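PDB 3ML4: protein Dok-7 from Mus musculus, which activates the receptor tyrosine kinase MuSK in muscle, as a dimeric cytoplasmic adaptor essential for neuromuscular synapse formation, and binds phosphoinositides through its PH domain. Local coordinates for residues B[13-18]-B[102-107]; B[79-84]-B[90-95]. One frame throughout, in Å; residues are numbered along the deposited sequence.

Interaction 1 of 2, residues B[13-18]-B[102-107]; sequences GQVKLR and CAWDTR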
loop_
_atom_site.group_PDB
_atom_site.type_symbol
_atom_site.label_atom_id
_atom_site.label_comp_id
_atom_site.label_asym_id
_atom_site.label_seq_id
_atom_site.Cartn_x
_atom_site.Cartn_y
_atom_site.Cartn_z
ATOM N N GLY B 13 -1.464 1.165 23.594
ATOM C CA GLY B 13 -0.955 0.973 24.944
ATOM C C GLY B 13 -0.348 2.232 25.512
ATOM O O GLY B 13 -0.405 3.297 24.890
ATOM N N GLN B 14 0.234 2.115 26.701
ATOM C CA GLN B 14 0.853 3.268 27.347
ATOM C C GLN B 14 2.287 3.424 26.855
ATOM O O GLN B 14 3.080 2.482 26.893
ATOM C CB GLN B 14 0.771 3.164 28.876
ATOM C CG GLN B 14 0.740 4.522 29.602
ATOM C CD GLN B 14 -0.545 5.323 29.358
ATOM O OE1 GLN B 14 -1.527 4.808 28.816
ATOM N NE2 GLN B 14 -0.536 6.590 29.767
ATOM N N VAL B 15 2.592 4.620 26.361
ATOM C CA VAL B 15 3.860 4.907 25.700
ATOM C C VAL B 15 4.280 6.318 26.072
ATOM O O VAL B 15 3.433 7.195 26.258
ATOM C CB VAL B 15 3.724 4.829 24.148
ATOM C CG1 VAL B 15 5.079 4.982 23.468
ATOM C CG2 VAL B 15 3.071 3.526 23.708
ATOM N N LYS B 16 5.587 6.533 26.192
ATOM C CA LYS B 16 6.142 7.878 26.333
ATOM C C LYS B 16 6.416 8.526 24.957
ATOM O O LYS B 16 6.734 7.836 23.988
ATOM C CB LYS B 16 7.387 7.843 27.222
ATOM C CG LYS B 16 7.088 8.147 28.701
ATOM C CD LYS B 16 7.717 7.144 29.668
ATOM C CE LYS B 16 6.777 5.966 29.925
ATOM N NZ LYS B 16 7.211 5.106 31.068
ATOM N N LEU B 17 6.267 9.847 24.877
ATOM C CA LEU B 17 6.409 10.583 23.618
ATOM C C LEU B 17 7.189 11.882 23.799
ATOM O O LEU B 17 7.359 12.359 24.920
ATOM C CB LEU B 17 5.031 10.895 23.014
ATOM C CG LEU B 17 4.090 9.737 22.658
ATOM C CD1 LEU B 17 2.665 10.236 22.487
ATOM C CD2 LEU B 17 4.568 9.004 21.414
ATOM N N ARG B 18 7.655 12.456 22.694
ATOM C CA ARG B 18 8.405 13.709 22.743
ATOM C C ARG B 18 7.741 14.830 21.953
ATOM O O ARG B 18 7.389 15.866 22.522
ATOM C CB ARG B 18 9.853 13.502 22.288
ATOM C CG ARG B 18 10.683 12.738 23.305
ATOM C CD ARG B 18 12.171 12.955 23.117
ATOM N NE ARG B 18 12.679 14.170 23.756
ATOM C CZ ARG B 18 12.956 14.293 25.055
ATOM N NH1 ARG B 18 12.756 13.285 25.894
ATOM N NH2 ARG B 18 13.430 15.440 25.518
ATOM N N CYS B 102 9.205 -5.087 21.952
ATOM C CA CYS B 102 9.357 -6.140 20.946
ATOM C C CYS B 102 8.026 -6.492 20.301
ATOM O O CYS B 102 7.958 -6.702 19.090
ATOM C CB CYS B 102 9.974 -7.397 21.558
ATOM S SG CYS B 102 11.630 -7.149 22.195
ATOM N N ALA B 103 6.979 -6.560 21.120
ATOM C CA ALA B 103 5.627 -6.801 20.636
ATOM C C ALA B 103 5.238 -5.736 19.613
ATOM O O ALA B 103 4.767 -6.061 18.525
ATOM C CB ALA B 103 4.633 -6.827 21.798
ATOM N N TRP B 104 5.469 -4.469 19.959
ATOM C CA TRP B 104 5.203 -3.354 19.050
ATOM C C TRP B 104 6.038 -3.434 17.761
ATOM O O TRP B 104 5.502 -3.282 16.660
ATOM C CB TRP B 104 5.396 -2.011 19.767
ATOM C CG TRP B 104 4.195 -1.579 20.565
ATOM C CD1 TRP B 104 3.542 -2.305 21.522
ATOM C CD2 TRP B 104 3.505 -0.322 20.476
ATOM N NE1 TRP B 104 2.490 -1.583 22.031
ATOM C CE2 TRP B 104 2.444 -0.362 21.410
ATOM C CE3 TRP B 104 3.678 0.832 19.702
ATOM C CZ2 TRP B 104 1.557 0.708 21.587
ATOM C CZ3 TRP B 104 2.794 1.900 19.885
ATOM C CH2 TRP B 104 1.748 1.826 20.816
ATOM N N ASP B 105 7.337 -3.701 17.904
ATOM C CA ASP B 105 8.226 -3.853 16.752
ATOM C C ASP B 105 7.776 -4.978 15.811
ATOM O O ASP B 105 7.740 -4.789 14.592
ATOM C CB ASP B 105 9.670 -4.102 17.200
ATOM C CG ASP B 105 10.620 -4.242 16.030
ATOM O OD1 ASP B 105 11.141 -3.214 15.554
ATOM O OD2 ASP B 105 10.843 -5.380 15.581
ATOM N N THR B 106 7.442 -6.136 16.385
ATOM C CA THR B 106 7.019 -7.302 15.607
ATOM C C THR B 106 5.670 -7.069 14.912
ATOM O O THR B 106 5.502 -7.428 13.741
ATOM C CB THR B 106 6.944 -8.574 16.488
ATOM O OG1 THR B 106 8.143 -8.692 17.264
ATOM C CG2 THR B 106 6.771 -9.830 15.637
ATOM N N ARG B 107 4.724 -6.463 15.629
ATOM C CA ARG B 107 3.386 -6.204 15.092
ATOM C C ARG B 107 3.423 -5.150 13.980
ATOM O O ARG B 107 2.857 -5.364 12.903
ATOM C CB ARG B 107 2.414 -5.811 16.222
ATOM C CG ARG B 107 0.921 -5.719 15.844
ATOM C CD ARG B 107 0.259 -7.080 15.619
ATOM N NE ARG B 107 0.263 -7.427 14.202
ATOM C CZ ARG B 107 -0.759 -7.224 13.369
ATOM N NH1 ARG B 107 -1.898 -6.702 13.810
ATOM N NH2 ARG B 107 -0.642 -7.561 12.091
#
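Val15 and Trp104 approach from opposite directions, the valine from strand 11-17 and the indole from helix 98-112. The touching branch is CG2 of Val15, which lies 3.6 Å from CH2 of Trp104 and 3.8 Å from its CZ2. Two residues earlier along the strand, the backbone makes the contact: Gly13 N sits in the plane of the indole, at its edge, 3.7 Å from CZ2 of Trp104. Trp104 CG is anti to its own carbonyl carbon (chi1 -83°), which carries the ring off the helix toward the strand, while Val15 CG1 is anti to the backbone N (chi1 -174°), with CG2 presented to the indole. Around this pair, Phe95 meets the indole edge-to-face, and Leu28, Leu30 and Leu93 also pack on Trp104. Gly13 and Val15 are themselves fixed by backbone hydrogen bonds to Leu28 and Arg26 of the next strand. With an alanine in place of Trp104, Val15 CG2 would probably lose its helix partner and a gap would open between strand and helix. No hydrogen bond or ion pair crosses between these segments, so the helix meets the first PH strand here through van der Waals contact, mostly apolar.

Interaction 2 of 2, residues B[79-84]-B[90-95]; sequences AHTLAI and AVMLGF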
loop_
_atom_site.group_PDB
_atom_site.type_symbol
_atom_site.label_atom_id
_atom_site.label_comp_id
_atom_site.label_asym_id
_atom_site.label_seq_id
_atom_site.Cartn_x
_atom_site.Cartn_y
_atom_site.Cartn_z
ATOM N N ALA B 79 15.664 3.056 27.700
ATOM C CA ALA B 79 16.362 1.934 27.056
ATOM C C ALA B 79 15.431 1.050 26.217
ATOM O O ALA B 79 15.867 0.406 25.267
ATOM C CB ALA B 79 17.099 1.092 28.097
ATOM N N HIS B 80 14.159 1.002 26.592
ATOM C CA HIS B 80 13.160 0.304 25.797
ATOM C C HIS B 80 12.397 1.320 24.941
ATOM O O HIS B 80 11.284 1.733 25.260
ATOM C CB HIS B 80 12.233 -0.519 26.691
ATOM C CG HIS B 80 12.956 -1.510 27.550
ATOM N ND1 HIS B 80 12.774 -1.585 28.913
ATOM C CD2 HIS B 80 13.876 -2.456 27.241
ATOM C CE1 HIS B 80 13.536 -2.544 29.407
ATOM N NE2 HIS B 80 14.217 -3.087 28.414
ATOM N N THR B 81 13.053 1.736 23.864
ATOM C CA THR B 81 12.516 2.701 22.927
ATOM C C THR B 81 12.414 2.060 21.553
ATOM O O THR B 81 13.183 1.150 21.221
ATOM C CB THR B 81 13.440 3.925 22.791
ATOM O OG1 THR B 81 14.762 3.479 22.484
ATOM C CG2 THR B 81 13.473 4.732 24.074
ATOM N N LEU B 82 11.463 2.539 20.758
ATOM C CA LEU B 82 11.345 2.125 19.366
ATOM C C LEU B 82 11.456 3.340 18.467
ATOM O O LEU B 82 10.887 4.393 18.748
ATOM C CB LEU B 82 10.025 1.388 19.119
ATOM C CG LEU B 82 9.725 0.889 17.699
ATOM C CD1 LEU B 82 10.724 -0.182 17.247
ATOM C CD2 LEU B 82 8.289 0.371 17.607
ATOM N N ALA B 83 12.218 3.193 17.394
ATOM C CA ALA B 83 12.358 4.248 16.419
ATOM C C ALA B 83 11.536 3.907 15.188
ATOM O O ALA B 83 11.692 2.830 14.607
ATOM C CB ALA B 83 13.817 4.432 16.054
ATOM N N ILE B 84 10.636 4.815 14.825
ATOM C CA ILE B 84 10.014 4.811 13.509
ATOM C C ILE B 84 10.842 5.764 12.665
ATOM O O ILE B 84 10.803 6.983 12.855
ATOM C CB ILE B 84 8.517 5.223 13.561
ATOM C CG1 ILE B 84 7.693 4.102 14.195
ATOM C CG2 ILE B 84 7.970 5.523 12.164
ATOM C CD1 ILE B 84 6.391 4.562 14.816
ATOM N N ALA B 90 12.815 10.992 12.668
ATOM C CA ALA B 90 12.615 9.775 13.446
ATOM C C ALA B 90 11.634 10.060 14.575
ATOM O O ALA B 90 11.702 11.112 15.216
ATOM C CB ALA B 90 13.930 9.282 13.999
ATOM N N VAL B 91 10.718 9.125 14.808
ATOM C CA VAL B 91 9.762 9.237 15.908
ATOM C C VAL B 91 10.137 8.232 16.985
ATOM O O VAL B 91 10.146 7.029 16.730
ATOM C CB VAL B 91 8.306 9.001 15.433
ATOM C CG1 VAL B 91 7.346 8.956 16.619
ATOM C CG2 VAL B 91 7.889 10.080 14.446
HETATM N N MSE B 92 10.451 8.728 18.180
HETATM C CA MSE B 92 10.903 7.871 19.282
HETATM C C MSE B 92 9.775 7.526 20.244
HETATM O O MSE B 92 9.151 8.409 20.827
HETATM C CB MSE B 92 12.073 8.512 20.042
HETATM C CG MSE B 92 13.288 8.877 19.182
HETATM SE SE MSE B 92 14.006 7.399 18.108
HETATM C CE MSE B 92 14.597 6.194 19.533
ATOM N N LEU B 93 9.519 6.229 20.390
ATOM C CA LEU B 93 8.503 5.721 21.303
ATOM C C LEU B 93 9.159 5.182 22.568
ATOM O O LEU B 93 10.205 4.539 22.502
ATOM C CB LEU B 93 7.678 4.616 20.636
ATOM C CG LEU B 93 6.888 4.896 19.351
ATOM C CD1 LEU B 93 6.058 3.674 18.965
ATOM C CD2 LEU B 93 5.992 6.105 19.493
ATOM N N GLY B 94 8.535 5.443 23.714
ATOM C CA GLY B 94 9.083 5.041 25.002
ATOM C C GLY B 94 8.245 4.000 25.711
ATOM O O GLY B 94 7.075 4.230 26.014
ATOM N N PHE B 95 8.858 2.854 25.982
ATOM C CA PHE B 95 8.189 1.757 26.655
ATOM C C PHE B 95 8.884 1.443 27.963
ATOM O O PHE B 95 10.072 1.716 28.125
ATOM C CB PHE B 95 8.192 0.506 25.780
ATOM C CG PHE B 95 7.612 0.720 24.423
ATOM C CD1 PHE B 95 8.422 1.109 23.363
ATOM C CD2 PHE B 95 6.253 0.535 24.199
ATOM C CE1 PHE B 95 7.891 1.310 22.101
ATOM C CE2 PHE B 95 5.709 0.732 22.937
ATOM C CZ PHE B 95 6.533 1.120 21.883
#
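Five backbone hydrogen bonds tie residues 80-84 to 91-95 as an antiparallel hairpin, the strand axes running at 158° to each other. Leu82 and Leu93 form a hydrogen-bonded pair, with Leu93 N 2.8 Å from Leu82 O and nearly straight at 175°, and Leu82 N returning the bond to Leu93 O. Ile84 and Val91 are joined in the same reciprocal way. Beyond the pairs, Phe95 N donates to His80 O at 2.8 Å. Weaker CA-H...O contacts fill in between these bonds, among them Met92 CA to Leu82 O.

The apolar contacts divide between two faces. On that of Leu82, Ile84, Val91 and Leu93, Leu82 CB lies at the edge of the Phe95 ring, 3.7 Å from CE1, and Leu82 CD2 is 4.2 Å from Leu93 CD1. This face turns to helix 98-112, where Leu82 meets Ile108 and Phe95 meets Met101. On the other face Met92, a selenomethionine, bends at chi2 and chi3 (both near -60°), folding its end back so that SE rests 3.6 Å from Ala83 CB and CE comes 4.0 Å from Thr81 OG1.

As a polar contact outside the pair, His80 ND1 bonds to Asp96 O. Backbone bonding thus sets the register of the last two PH strands and engages the amides of Leu82, Ile84, Val91, Leu93 and Phe95, while apolar side chains on the Leu82 face contribute to the domain core.

In the fold
Both contacts belong to the PH domain, and their centres lie about 7 Å apart. Along the chain interaction 2 is nested inside the loop closed by interaction 1: strand 11-17 comes first, then the hairpin of strands 81-86 and 90-94, then helix 98-112. Strands 11-17 and 90-94 are the outermost of the antiparallel sheet, and they approach each other where Lys16 N lies 2.7 Å from Gly94 O, a probable hydrogen bond. The two contacts also meet where Asp105 packs on Leu82. Together they place the sheet's first and last strands against the C-terminal helix, as in the helix-capped, bent sheet of PH domains.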